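Local coordinates for methylmalonyl-CoA carboxyltransferase 12S subunit (PDB 1ON3), which transfers the carboxyl group of methylmalonyl-CoA to the biotin of the 1.3S subunit, working as the hexameric core of the transcarboxylase complex, at residues E17-A20 with E21-V25; G112-Q115 with S116-V120; V377-Y381 with G382-R386; E214-T217 with A218-G222; S10-E13 with G14-Q18. All coordinates share one frame; numbering follows the deposited sequence.

Overall arrangement
Starting from the N terminus, contact 5 (10-18) opens helix 12-27 and contact 1 (17-25) carries it on; the two share E17 and Q18 and both face the second subunit. Contact 2 (112-120) starts helix 113-129, which bridges strands 95-102 and 133-139, and its centre is about 23 Å from that of contact 1. Contact 4 (214-222) turns the loop after helix 205-212 into helix 218-222. Contact 3 (377-386), in the C-terminal carboxyltransferase region, joins helices 377-381 and 384-397. Each is one unbroken run of chain; none crosses another. Contacts 3 and 4 both meet the fourth subunit: Y381 bonds E220 of the fourth subunit and V377 bonds E214 of the fourth subunit.

Contact 1: E17-A20 with E21-V25; sequences EQLA and EQRQV
L19 and R23, one turn apart, run side by side and point the same way, CD1 of L19 coming within 3.7 Å of NH2 of R23. The leucine meets the guanidinium obliquely. With its CG anti to the backbone N (chi1 -167°), R23 runs extended at first and then bends at chi3, which brings the head back beside the leucine methyls. The guanidinium finds its polar partners on the second subunit: NH1 makes a salt bridge to D488 and NH2 donates to the carbonyl of V489 there, while L19 packs on Y478 of that subunit.

Along the backbone four successive carbonyls are each taken by an amide four residues on. E21 N reaches E17 O at 3.0 Å, and Q22 N reaches Q18 O at 2.9 Å in the straightest of the four, 166° at the hydrogen. R23 N bonds L19 O, and Q24 N bonds A20 O. The Q18 amide is satisfied away from the helix, NE2 by K7 O and OE1 by A9 N, so both of its ends hold the preceding N-terminal run. On the exposed side, the carboxylates of E17 and E21 keep apart, OE2 of E17 lying 5.7 Å from OE1 of E21. This is the regular i to i+4 bonding of an alpha-helix, here helix 12-27, with one flank turned to a subunit interface.

Contact 2: G112-Q115 with S116-V120; sequences GETQ and STKVV
K118 lays its CB and CG along the carbonyl of T114, CG 3.5 Å from T114 O, while its amide N donates to the same oxygen at 2.9 Å. CG sits beside the backbone N (chi1 -81°), and a bend at chi3 directs the amino end away from this turn, to the carbonyls of V85, G63 and A82, which NZ bonds. Next to it, CG2 of V119 touches Q115 O at 3.5 Å, and the valine packs on F133 and F135 of strand 133-139.

G112 is the N-cap residue of helix 113-129, its O receiving S116 N at 3.0 Å. The helix is the crossover of the beta-alpha-beta unit that links strands 95-102 and 133-139. Two waters bridge groups of this first turn: one donates to E113 O at 2.8 Å and also bonds OG1 of T117, and the other links two side chains, donating to OE1 of Q115 and bonding OG of S116. Q115 is held further by D83 and Q102, and E113 makes a salt bridge to R69 of the third subunit.

With three carbonyls round NZ, a buried lysine has its polar needs met by neutral oxygens, so a positive charge on it would probably be stabilised by the carbonyl dipoles.

Contact 3: V377-Y381 with G382-R386; sequences VQQEY and GGIIR
I384 has CG1 anti to its backbone N (chi1 179°), which leaves CG2 between N and the carbonyl carbon and turns that methyl back to the preceding helix, 3.3 Å from Q379 O. E380 bends at chi2 (-61°), bringing its carboxylate over the same methyl: OE1 lies 3.9 Å from I384 CG2, the two side chains crossing at a slant. OE1 also accepts from the backbone N of I202 of the fourth subunit.

Between the helices the chain forms a Schellman motif. I384 N bonds Q379 O at 3.0 Å and G383 N bonds E380 O at 3.0 Å, the latter from above the carbonyl plane. G383 takes a positive phi (83°) and is also the N-cap of helix 384-397, so one glycine closes helix 377-381 and starts the next. G382 N makes a weak bond to Q378 O.

E380 O is shared more widely: a water donates to it at 2.8 Å and accepts from I385 N, bridging the junction, and S231 of the fourth subunit bonds it too. V377 CG1 lies over one face of the Y381 ring, toward the rim, while the ring's OH bonds E220 O of that fourth subunit.

Contact 4: E214-T217 with A218-G222; sequences EDVT and ADELG
V216 comes first to the contact, its CG2 pressed against CB of E220 at 3.3 Å while the two side chains slide past each other in opposite directions. The same methyl reaches CB of L221 at 3.9 Å, the valine and leucine crossing at about a right angle, and V216 also packs on V377 of the fourth subunit.

T217 follows and is gripped at three points. Its N donates to OE1 of E220 at 3.0 Å, using the anti lone pair of that oxygen. Its OG1, set between the backbone N and the carbonyl carbon (chi1 58°), accepts from E220 N at 3.0 Å, 156° at the hydrogen. Its O receives L221 N at 2.8 Å. With CG beside its own backbone N (chi1 -62°) and the chain extended beyond it, E220 reaches back along the helix start and sets OE1 at the threonine amide.

L221 turns inward onto P205 and I208 of helix 205-212. Reciprocal bonds between T217 and E220 make a capping box, at the N-terminal end of helix 218-222.

Contact 5: S10-E13 with G14-Q18; sequences STME and GRVEQ
T11 caps helix 12-27 at its N-terminal end: its OG1 accepts from G14 N at 3.0 Å. The hydroxyl is placed there by chi1 of 69°, which sets OG1 between the backbone N and the carbonyl carbon of T11, facing the first turn. The carbonyl of the same threonine takes R15 N at 2.8 Å, so T11 meets the start of the helix with both side chain and backbone.

The close-packed flank is that of M12, R15 and V16. V16 N bonds M12 O at 2.8 Å, and CG2 of V16 also rests on that oxygen, 3.4 Å away; the apolar touch between M12 CG and V16 CG2 is looser. M12 is buried, packing on S433 of the second subunit, and V16 packs on D491 there. R15, extended from CG to NE, lays its CG 3.5 Å from T11 O and runs on to donate from NE to A9 O and from NH1 to the carbonyl of P432 of the second subunit.

The other flank is exposed and more open. E13 bends at chi2, and its carboxylate has a long, weak ion pair with R279 of the second subunit. E17 rises alongside it, its amide bonded to E13 O, and the two like charges stand off, OE1 of E13 lying 4.8 Å from OE1 of E17.

Contact 1: E17-A20 with E21-V25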
loop_
_atom_site.group_PDB
_atom_site.type_symbol
_atom_site.label_atom_id
_atom_site.label_comp_id
_atom_site.label_asym_id
_atom_site.label_seq_id
_atom_site.Cartn_x
_atom_site.Cartn_y
_atom_site.Cartn_z
ATOM N N GLU E 17 -52.617 -9.145 -3.618
ATOM C CA GLU E 17 -53.194 -10.346 -3.016
ATOM C C GLU E 17 -52.621 -11.585 -3.713
ATOM O O GLU E 17 -52.286 -12.584 -3.071
ATOM C CB GLU E 17 -54.723 -10.338 -3.153
ATOM C CG GLU E 17 -55.429 -9.344 -2.232
ATOM C CD GLU E 17 -56.927 -9.255 -2.500
ATOM O OE1 GLU E 17 -57.631 -8.566 -1.725
ATOM O OE2 GLU E 17 -57.398 -9.866 -3.487
ATOM N N GLN E 18 -52.530 -11.512 -5.032
ATOM C CA GLN E 18 -51.989 -12.607 -5.829
ATOM C C GLN E 18 -50.559 -12.880 -5.370
ATOM O O GLN E 18 -50.154 -14.035 -5.185
ATOM C CB GLN E 18 -52.017 -12.213 -7.312
ATOM C CG GLN E 18 -51.347 -13.187 -8.272
ATOM C CD GLN E 18 -51.466 -12.726 -9.716
ATOM O OE1 GLN E 18 -51.161 -11.580 -10.037
ATOM N NE2 GLN E 18 -51.913 -13.624 -10.597
ATOM N N LEU E 19 -49.796 -11.810 -5.171
ATOM C CA LEU E 19 -48.412 -11.945 -4.723
ATOM C C LEU E 19 -48.332 -12.754 -3.441
ATOM O O LEU E 19 -47.538 -13.691 -3.338
ATOM C CB LEU E 19 -47.780 -10.566 -4.506
ATOM C CG LEU E 19 -46.376 -10.556 -3.870
ATOM C CD1 LEU E 19 -45.395 -11.386 -4.704
ATOM C CD2 LEU E 19 -45.893 -9.118 -3.751
ATOM N N ALA E 20 -49.149 -12.391 -2.455
ATOM C CA ALA E 20 -49.152 -13.108 -1.178
ATOM C C ALA E 20 -49.487 -14.587 -1.366
ATOM O O ALA E 20 -48.870 -15.447 -0.747
ATOM C CB ALA E 20 -50.137 -12.467 -0.216
ATOM N N GLU E 21 -50.467 -14.877 -2.219
ATOM C CA GLU E 21 -50.855 -16.265 -2.488
ATOM C C GLU E 21 -49.680 -17.069 -3.055
ATOM O O GLU E 21 -49.399 -18.189 -2.611
ATOM C CB GLU E 21 -52.036 -16.299 -3.475
ATOM C CG GLU E 21 -53.299 -15.681 -2.889
ATOM C CD GLU E 21 -54.440 -15.503 -3.889
ATOM O OE1 GLU E 21 -55.571 -15.259 -3.420
ATOM O OE2 GLU E 21 -54.222 -15.584 -5.121
ATOM N N GLN E 22 -48.999 -16.494 -4.039
ATOM C CA GLN E 22 -47.865 -17.161 -4.673
ATOM C C GLN E 22 -46.706 -17.360 -3.702
ATOM O O GLN E 22 -46.041 -18.388 -3.730
ATOM C CB GLN E 22 -47.389 -16.356 -5.882
ATOM C CG GLN E 22 -48.435 -16.227 -6.971
ATOM C CD GLN E 22 -48.868 -17.577 -7.507
ATOM O OE1 GLN E 22 -50.059 -17.894 -7.543
ATOM N NE2 GLN E 22 -47.900 -18.386 -7.926
ATOM N N ARG E 23 -46.460 -16.374 -2.847
ATOM C CA ARG E 23 -45.372 -16.494 -1.888
ATOM C C ARG E 23 -45.721 -17.604 -0.906
ATOM O O ARG E 23 -44.880 -18.435 -0.545
ATOM C CB ARG E 23 -45.175 -15.181 -1.134
ATOM C CG ARG E 23 -43.865 -15.138 -0.343
ATOM C CD ARG E 23 -43.802 -13.924 0.568
ATOM N NE ARG E 23 -43.956 -12.668 -0.158
ATOM C CZ ARG E 23 -43.081 -12.183 -1.039
ATOM N NH1 ARG E 23 -41.971 -12.840 -1.328
ATOM N NH2 ARG E 23 -43.312 -11.016 -1.611
ATOM N N GLN E 24 -46.980 -17.634 -0.487
ATOM C CA GLN E 24 -47.419 -18.657 0.454
ATOM C C GLN E 24 -47.185 -20.053 -0.119
ATOM O O GLN E 24 -46.804 -20.974 0.603
ATOM C CB GLN E 24 -48.902 -18.461 0.793
ATOM C CG GLN E 24 -49.324 -19.121 2.093
ATOM C CD GLN E 24 -49.454 -20.633 1.988
ATOM O OE1 GLN E 24 -49.485 -21.335 3.003
ATOM N NE2 GLN E 24 -49.550 -21.139 0.762
ATOM N N VAL E 25 -47.407 -20.214 -1.419
ATOM C CA VAL E 25 -47.192 -21.510 -2.050
ATOM C C VAL E 25 -45.708 -21.881 -2.063
ATOM O O VAL E 25 -45.344 -23.019 -1.772
ATOM C CB VAL E 25 -47.726 -21.523 -3.493
ATOM C CG1 VAL E 25 -47.271 -22.790 -4.216
ATOM C CG2 VAL E 25 -49.246 -21.452 -3.467
#

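Contact 2: G112-Q115 with S116-V120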
loop_
_atom_site.group_PDB
_atom_site.type_symbol
_atom_site.label_atom_id
_atom_site.label_comp_id
_atom_site.label_asym_id
_atom_site.label_seq_id
_atom_site.Cartn_x
_atom_site.Cartn_y
_atom_site.Cartn_z
ATOM N N GLY E 112 -29.641 -28.159 -7.090
ATOM C CA GLY E 112 -29.801 -27.733 -8.465
ATOM C C GLY E 112 -28.740 -26.690 -8.780
ATOM O O GLY E 112 -28.141 -26.102 -7.883
ATOM N N GLU E 113 -28.494 -26.465 -10.060
ATOM C CA GLU E 113 -27.527 -25.473 -10.485
ATOM C C GLU E 113 -27.942 -24.095 -9.948
ATOM O O GLU E 113 -27.116 -23.343 -9.435
ATOM C CB GLU E 113 -27.466 -25.487 -12.017
ATOM C CG GLU E 113 -27.156 -24.175 -12.684
ATOM C CD GLU E 113 -27.369 -24.243 -14.194
ATOM O OE1 GLU E 113 -26.390 -24.501 -14.927
ATOM O OE2 GLU E 113 -28.525 -24.054 -14.638
ATOM N N THR E 114 -29.222 -23.770 -10.057
ATOM C CA THR E 114 -29.704 -22.481 -9.583
ATOM C C THR E 114 -29.661 -22.408 -8.064
ATOM O O THR E 114 -29.386 -21.342 -7.509
ATOM C CB THR E 114 -31.135 -22.189 -10.086
ATOM O OG1 THR E 114 -31.098 -21.948 -11.499
ATOM C CG2 THR E 114 -31.709 -20.960 -9.392
ATOM N N GLN E 115 -29.930 -23.534 -7.397
ATOM C CA GLN E 115 -29.869 -23.587 -5.936
ATOM C C GLN E 115 -28.451 -23.205 -5.498
ATOM O O GLN E 115 -28.261 -22.382 -4.598
ATOM C CB GLN E 115 -30.184 -25.000 -5.414
ATOM C CG GLN E 115 -30.293 -25.065 -3.889
ATOM C CD GLN E 115 -30.216 -26.476 -3.342
ATOM O OE1 GLN E 115 -29.181 -26.899 -2.796
ATOM N NE2 GLN E 115 -31.303 -27.222 -3.494
ATOM N N SER E 116 -27.453 -23.790 -6.147
ATOM C CA SER E 116 -26.067 -23.484 -5.797
ATOM C C SER E 116 -25.700 -22.047 -6.130
ATOM O O SER E 116 -24.894 -21.434 -5.433
ATOM C CB SER E 116 -25.102 -24.439 -6.504
ATOM O OG SER E 116 -25.159 -25.738 -5.922
ATOM N N THR E 117 -26.274 -21.508 -7.197
ATOM C CA THR E 117 -25.988 -20.126 -7.559
ATOM C C THR E 117 -26.552 -19.198 -6.485
ATOM O O THR E 117 -25.912 -18.211 -6.128
ATOM C CB THR E 117 -26.595 -19.777 -8.927
ATOM O OG1 THR E 117 -25.944 -20.566 -9.928
ATOM C CG2 THR E 117 -26.403 -18.302 -9.245
ATOM N N LYS E 118 -27.735 -19.531 -5.965
ATOM C CA LYS E 118 -28.381 -18.734 -4.916
ATOM C C LYS E 118 -27.497 -18.709 -3.663
ATOM O O LYS E 118 -27.309 -17.669 -3.006
ATOM C CB LYS E 118 -29.752 -19.334 -4.544
ATOM C CG LYS E 118 -30.909 -18.974 -5.496
ATOM C CD LYS E 118 -32.248 -19.557 -5.040
ATOM C CE LYS E 118 -32.680 -19.010 -3.694
ATOM N NZ LYS E 118 -34.029 -19.513 -3.300
ATOM N N VAL E 119 -26.972 -19.870 -3.315
ATOM C CA VAL E 119 -26.107 -19.965 -2.139
ATOM C C VAL E 119 -24.830 -19.137 -2.336
ATOM O O VAL E 119 -24.409 -18.401 -1.438
ATOM C CB VAL E 119 -25.732 -21.432 -1.843
ATOM C CG1 VAL E 119 -24.663 -21.490 -0.753
ATOM C CG2 VAL E 119 -26.974 -22.190 -1.372
ATOM N N VAL E 120 -24.214 -19.253 -3.507
ATOM C CA VAL E 120 -23.000 -18.496 -3.787
ATOM C C VAL E 120 -23.263 -16.987 -3.751
ATOM O O VAL E 120 -22.452 -16.217 -3.233
ATOM C CB VAL E 120 -22.398 -18.895 -5.163
ATOM C CG1 VAL E 120 -21.232 -17.992 -5.506
ATOM C CG2 VAL E 120 -21.894 -20.337 -5.109
HETATM O O HOH W 1 -24.458 -22.786 -10.222
HETATM O O HOH W 2 -26.294 -26.233 -2.933
#

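Contact 3: V377-Y381 with G382-R386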
loop_
_atom_site.group_PDB
_atom_site.type_symbol
_atom_site.label_atom_id
_atom_site.label_comp_id
_atom_site.label_asym_id
_atom_site.label_seq_id
_atom_site.Cartn_x
_atom_site.Cartn_y
_atom_site.Cartn_z
ATOM N N VAL E 377 4.425 -47.613 16.349
ATOM C CA VAL E 377 4.741 -47.781 14.944
ATOM C C VAL E 377 3.731 -47.036 14.068
ATOM O O VAL E 377 4.119 -46.268 13.187
ATOM C CB VAL E 377 4.735 -49.260 14.537
ATOM C CG1 VAL E 377 4.958 -49.379 13.021
ATOM C CG2 VAL E 377 5.825 -50.016 15.297
ATOM N N GLN E 378 2.443 -47.262 14.309
ATOM C CA GLN E 378 1.401 -46.612 13.514
ATOM C C GLN E 378 1.433 -45.083 13.573
ATOM O O GLN E 378 0.986 -44.417 12.640
ATOM C CB GLN E 378 0.012 -47.120 13.914
ATOM C CG GLN E 378 -0.307 -48.559 13.454
ATOM C CD GLN E 378 0.126 -48.849 12.014
ATOM O OE1 GLN E 378 -0.114 -48.052 11.103
ATOM N NE2 GLN E 378 0.759 -50.004 11.808
ATOM N N GLN E 379 1.951 -44.522 14.658
ATOM C CA GLN E 379 2.045 -43.069 14.757
ATOM C C GLN E 379 3.096 -42.597 13.750
ATOM O O GLN E 379 2.928 -41.571 13.080
ATOM C CB GLN E 379 2.435 -42.658 16.176
ATOM C CG GLN E 379 1.240 -42.633 17.161
ATOM C CD GLN E 379 0.193 -41.588 16.768
ATOM O OE1 GLN E 379 0.516 -40.417 16.596
ATOM N NE2 GLN E 379 -1.055 -42.012 16.630
ATOM N N GLU E 380 4.174 -43.364 13.630
ATOM C CA GLU E 380 5.244 -43.033 12.691
ATOM C C GLU E 380 4.747 -43.270 11.273
ATOM O O GLU E 380 4.900 -42.413 10.397
ATOM C CB GLU E 380 6.480 -43.909 12.930
ATOM C CG GLU E 380 7.072 -43.820 14.318
ATOM C CD GLU E 380 7.546 -42.419 14.678
ATOM O OE1 GLU E 380 8.095 -41.715 13.792
ATOM O OE2 GLU E 380 7.378 -42.034 15.857
ATOM N N TYR E 381 4.160 -44.444 11.055
ATOM C CA TYR E 381 3.630 -44.819 9.750
ATOM C C TYR E 381 2.480 -43.931 9.310
ATOM O O TYR E 381 2.191 -43.830 8.112
ATOM C CB TYR E 381 3.155 -46.273 9.769
ATOM C CG TYR E 381 4.276 -47.288 9.647
ATOM C CD1 TYR E 381 5.612 -46.884 9.601
ATOM C CD2 TYR E 381 3.994 -48.648 9.546
ATOM C CE1 TYR E 381 6.645 -47.813 9.449
ATOM C CE2 TYR E 381 5.023 -49.589 9.397
ATOM C CZ TYR E 381 6.342 -49.163 9.349
ATOM O OH TYR E 381 7.357 -50.087 9.202
ATOM N N GLY E 382 1.816 -43.310 10.282
ATOM C CA GLY E 382 0.701 -42.439 9.968
ATOM C C GLY E 382 1.148 -41.018 9.668
ATOM O O GLY E 382 0.317 -40.158 9.364
ATOM N N GLY E 383 2.454 -40.774 9.756
ATOM C CA GLY E 383 2.998 -39.453 9.479
ATOM C C GLY E 383 2.953 -38.452 10.626
ATOM O O GLY E 383 2.597 -37.293 10.424
ATOM N N ILE E 384 3.304 -38.875 11.835
ATOM C CA ILE E 384 3.309 -37.936 12.950
ATOM C C ILE E 384 4.274 -36.780 12.660
ATOM O O ILE E 384 4.095 -35.666 13.157
ATOM C CB ILE E 384 3.709 -38.632 14.282
ATOM C CG1 ILE E 384 3.726 -37.606 15.421
ATOM C CG2 ILE E 384 5.076 -39.318 14.136
ATOM C CD1 ILE E 384 2.395 -36.888 15.627
ATOM N N ILE E 385 5.297 -37.034 11.850
ATOM C CA ILE E 385 6.247 -35.982 11.529
ATOM C C ILE E 385 5.531 -34.824 10.807
ATOM O O ILE E 385 5.629 -33.674 11.220
ATOM C CB ILE E 385 7.409 -36.531 10.665
ATOM C CG1 ILE E 385 8.335 -37.378 11.555
ATOM C CG2 ILE E 385 8.203 -35.387 10.032
ATOM C CD1 ILE E 385 9.437 -38.082 10.795
ATOM N N ARG E 386 4.790 -35.125 9.753
ATOM C CA ARG E 386 4.103 -34.048 9.037
ATOM C C ARG E 386 2.844 -33.530 9.758
ATOM O O ARG E 386 2.480 -32.368 9.592
ATOM C CB ARG E 386 3.782 -34.486 7.601
ATOM C CG ARG E 386 2.872 -35.697 7.481
ATOM C CD ARG E 386 2.987 -36.299 6.078
ATOM N NE ARG E 386 2.271 -37.570 5.968
ATOM C CZ ARG E 386 0.962 -37.697 5.786
ATOM N NH1 ARG E 386 0.186 -36.620 5.682
ATOM N NH2 ARG E 386 0.422 -38.911 5.724
HETATM O O HOH W 3 6.020 -39.905 10.742
#

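Contact 4: E214-T217 with A218-G222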
loop_
_atom_site.group_PDB
_atom_site.type_symbol
_atom_site.label_atom_id
_atom_site.label_comp_id
_atom_site.label_asym_id
_atom_site.label_seq_id
_atom_site.Cartn_x
_atom_site.Cartn_y
_atom_site.Cartn_z
ATOM N N GLU E 214 -17.590 -54.298 1.885
ATOM C CA GLU E 214 -17.721 -53.930 3.291
ATOM C C GLU E 214 -19.169 -53.665 3.662
ATOM O O GLU E 214 -19.916 -53.025 2.912
ATOM C CB GLU E 214 -16.877 -52.686 3.598
ATOM C CG GLU E 214 -15.429 -52.987 3.908
ATOM C CD GLU E 214 -14.510 -51.804 3.646
ATOM O OE1 GLU E 214 -13.379 -51.819 4.169
ATOM O OE2 GLU E 214 -14.907 -50.874 2.908
ATOM N N ASP E 215 -19.566 -54.181 4.822
ATOM C CA ASP E 215 -20.922 -53.992 5.321
ATOM C C ASP E 215 -20.904 -52.951 6.425
ATOM O O ASP E 215 -20.150 -53.061 7.390
ATOM C CB ASP E 215 -21.504 -55.300 5.873
ATOM C CG ASP E 215 -21.865 -56.285 4.782
ATOM O OD1 ASP E 215 -20.970 -57.028 4.326
ATOM O OD2 ASP E 215 -23.046 -56.306 4.372
ATOM N N VAL E 216 -21.744 -51.938 6.274
ATOM C CA VAL E 216 -21.819 -50.876 7.255
ATOM C C VAL E 216 -23.117 -50.119 7.019
ATOM O O VAL E 216 -23.623 -50.072 5.898
ATOM C CB VAL E 216 -20.594 -49.926 7.116
ATOM C CG1 VAL E 216 -20.644 -49.195 5.775
ATOM C CG2 VAL E 216 -20.545 -48.948 8.273
ATOM N N THR E 217 -23.671 -49.551 8.080
ATOM C CA THR E 217 -24.904 -48.786 7.971
ATOM C C THR E 217 -24.540 -47.319 7.763
ATOM O O THR E 217 -23.393 -46.924 7.980
ATOM C CB THR E 217 -25.750 -48.918 9.253
ATOM O OG1 THR E 217 -24.983 -48.470 10.378
ATOM C CG2 THR E 217 -26.169 -50.371 9.473
ATOM N N ALA E 218 -25.499 -46.512 7.328
ATOM C CA ALA E 218 -25.224 -45.098 7.125
ATOM C C ALA E 218 -24.798 -44.506 8.468
ATOM O O ALA E 218 -23.908 -43.656 8.542
ATOM C CB ALA E 218 -26.463 -44.390 6.606
ATOM N N ASP E 219 -25.431 -44.984 9.534
ATOM C CA ASP E 219 -25.138 -44.495 10.869
ATOM C C ASP E 219 -23.721 -44.838 11.314
ATOM O O ASP E 219 -23.021 -44.002 11.878
ATOM C CB ASP E 219 -26.153 -45.060 11.862
ATOM C CG ASP E 219 -26.679 -44.001 12.813
ATOM O OD1 ASP E 219 -27.287 -43.019 12.332
ATOM O OD2 ASP E 219 -26.482 -44.149 14.037
ATOM N N GLU E 220 -23.295 -46.070 11.060
ATOM C CA GLU E 220 -21.952 -46.481 11.436
ATOM C C GLU E 220 -20.945 -45.764 10.551
ATOM O O GLU E 220 -19.883 -45.342 11.004
ATOM C CB GLU E 220 -21.762 -47.980 11.236
ATOM C CG GLU E 220 -22.650 -48.882 12.054
ATOM C CD GLU E 220 -22.391 -50.343 11.733
ATOM O OE1 GLU E 220 -22.516 -50.718 10.549
ATOM O OE2 GLU E 220 -22.055 -51.114 12.660
ATOM N N LEU E 221 -21.297 -45.630 9.279
ATOM C CA LEU E 221 -20.415 -45.001 8.303
ATOM C C LEU E 221 -20.247 -43.490 8.435
ATOM O O LEU E 221 -19.121 -42.988 8.505
ATOM C CB LEU E 221 -20.906 -45.319 6.890
ATOM C CG LEU E 221 -20.083 -44.715 5.750
ATOM C CD1 LEU E 221 -18.719 -45.371 5.688
ATOM C CD2 LEU E 221 -20.820 -44.903 4.443
ATOM N N GLY E 222 -21.357 -42.766 8.455
ATOM C CA GLY E 222 -21.265 -41.319 8.516
ATOM C C GLY E 222 -22.197 -40.591 9.454
ATOM O O GLY E 222 -22.612 -39.462 9.160
#

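Contact 5: S10-E13 with G14-Q18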
loop_
_atom_site.group_PDB
_atom_site.type_symbol
_atom_site.label_atom_id
_atom_site.label_comp_id
_atom_site.label_asym_id
_atom_site.label_seq_id
_atom_site.Cartn_x
_atom_site.Cartn_y
_atom_site.Cartn_z
ATOM N N SER E 10 -55.682 -7.985 -12.803
ATOM C CA SER E 10 -55.917 -6.698 -13.443
ATOM C C SER E 10 -55.786 -5.419 -12.606
ATOM O O SER E 10 -55.623 -4.339 -13.173
ATOM C CB SER E 10 -57.299 -6.715 -14.093
ATOM O OG SER E 10 -58.283 -6.938 -13.105
ATOM N N THR E 11 -55.882 -5.518 -11.282
ATOM C CA THR E 11 -55.770 -4.333 -10.421
ATOM C C THR E 11 -54.594 -4.472 -9.447
ATOM O O THR E 11 -54.219 -5.581 -9.079
ATOM C CB THR E 11 -57.047 -4.114 -9.590
ATOM O OG1 THR E 11 -57.156 -5.151 -8.610
ATOM C CG2 THR E 11 -58.289 -4.146 -10.482
ATOM N N MET E 12 -54.018 -3.352 -9.016
ATOM C CA MET E 12 -52.886 -3.417 -8.095
ATOM C C MET E 12 -53.245 -4.219 -6.852
ATOM O O MET E 12 -52.470 -5.067 -6.408
ATOM C CB MET E 12 -52.428 -2.016 -7.679
ATOM C CG MET E 12 -51.163 -2.020 -6.815
ATOM S SD MET E 12 -49.715 -2.733 -7.659
ATOM C CE MET E 12 -49.125 -1.335 -8.634
ATOM N N GLU E 13 -54.417 -3.938 -6.293
ATOM C CA GLU E 13 -54.893 -4.634 -5.105
ATOM C C GLU E 13 -54.962 -6.124 -5.401
ATOM O O GLU E 13 -54.618 -6.954 -4.559
ATOM C CB GLU E 13 -56.281 -4.126 -4.713
ATOM C CG GLU E 13 -56.865 -4.802 -3.488
ATOM C CD GLU E 13 -56.145 -4.412 -2.212
ATOM O OE1 GLU E 13 -54.925 -4.671 -2.106
ATOM O OE2 GLU E 13 -56.802 -3.842 -1.313
ATOM N N GLY E 14 -55.430 -6.456 -6.600
ATOM C CA GLY E 14 -55.515 -7.848 -6.994
ATOM C C GLY E 14 -54.122 -8.453 -7.077
ATOM O O GLY E 14 -53.897 -9.590 -6.655
ATOM N N ARG E 15 -53.174 -7.689 -7.612
ATOM C CA ARG E 15 -51.808 -8.182 -7.753
ATOM C C ARG E 15 -51.099 -8.325 -6.418
ATOM O O ARG E 15 -50.245 -9.197 -6.267
ATOM C CB ARG E 15 -51.004 -7.271 -8.678
ATOM C CG ARG E 15 -51.445 -7.348 -10.127
ATOM C CD ARG E 15 -50.538 -6.518 -11.011
ATOM N NE ARG E 15 -51.084 -6.354 -12.352
ATOM C CZ ARG E 15 -50.375 -5.952 -13.400
ATOM N NH1 ARG E 15 -49.082 -5.676 -13.262
ATOM N NH2 ARG E 15 -50.955 -5.822 -14.586
ATOM N N VAL E 16 -51.435 -7.470 -5.453
ATOM C CA VAL E 16 -50.818 -7.573 -4.131
ATOM C C VAL E 16 -51.335 -8.840 -3.436
ATOM O O VAL E 16 -50.584 -9.534 -2.749
ATOM C CB VAL E 16 -51.127 -6.322 -3.262
ATOM C CG1 VAL E 16 -50.749 -6.577 -1.821
ATOM C CG2 VAL E 16 -50.335 -5.105 -3.803
ATOM N N GLU E 17 -52.617 -9.145 -3.618
ATOM C CA GLU E 17 -53.194 -10.346 -3.016
ATOM C C GLU E 17 -52.621 -11.585 -3.713
ATOM O O GLU E 17 -52.286 -12.584 -3.071
ATOM C CB GLU E 17 -54.723 -10.338 -3.153
ATOM C CG GLU E 17 -55.429 -9.344 -2.232
ATOM C CD GLU E 17 -56.927 -9.255 -2.500
ATOM O OE1 GLU E 17 -57.631 -8.566 -1.725
ATOM O OE2 GLU E 17 -57.398 -9.866 -3.487
ATOM N N GLN E 18 -52.530 -11.512 -5.032
ATOM C CA GLN E 18 -51.989 -12.607 -5.829
ATOM C C GLN E 18 -50.559 -12.880 -5.370
ATOM O O GLN E 18 -50.154 -14.035 -5.185
ATOM C CB GLN E 18 -52.017 -12.213 -7.312
ATOM C CG GLN E 18 -51.347 -13.187 -8.272
ATOM C CD GLN E 18 -51.466 -12.726 -9.716
ATOM O OE1 GLN E 18 -51.161 -11.580 -10.037
ATOM N NE2 GLN E 18 -51.913 -13.624 -10.597
#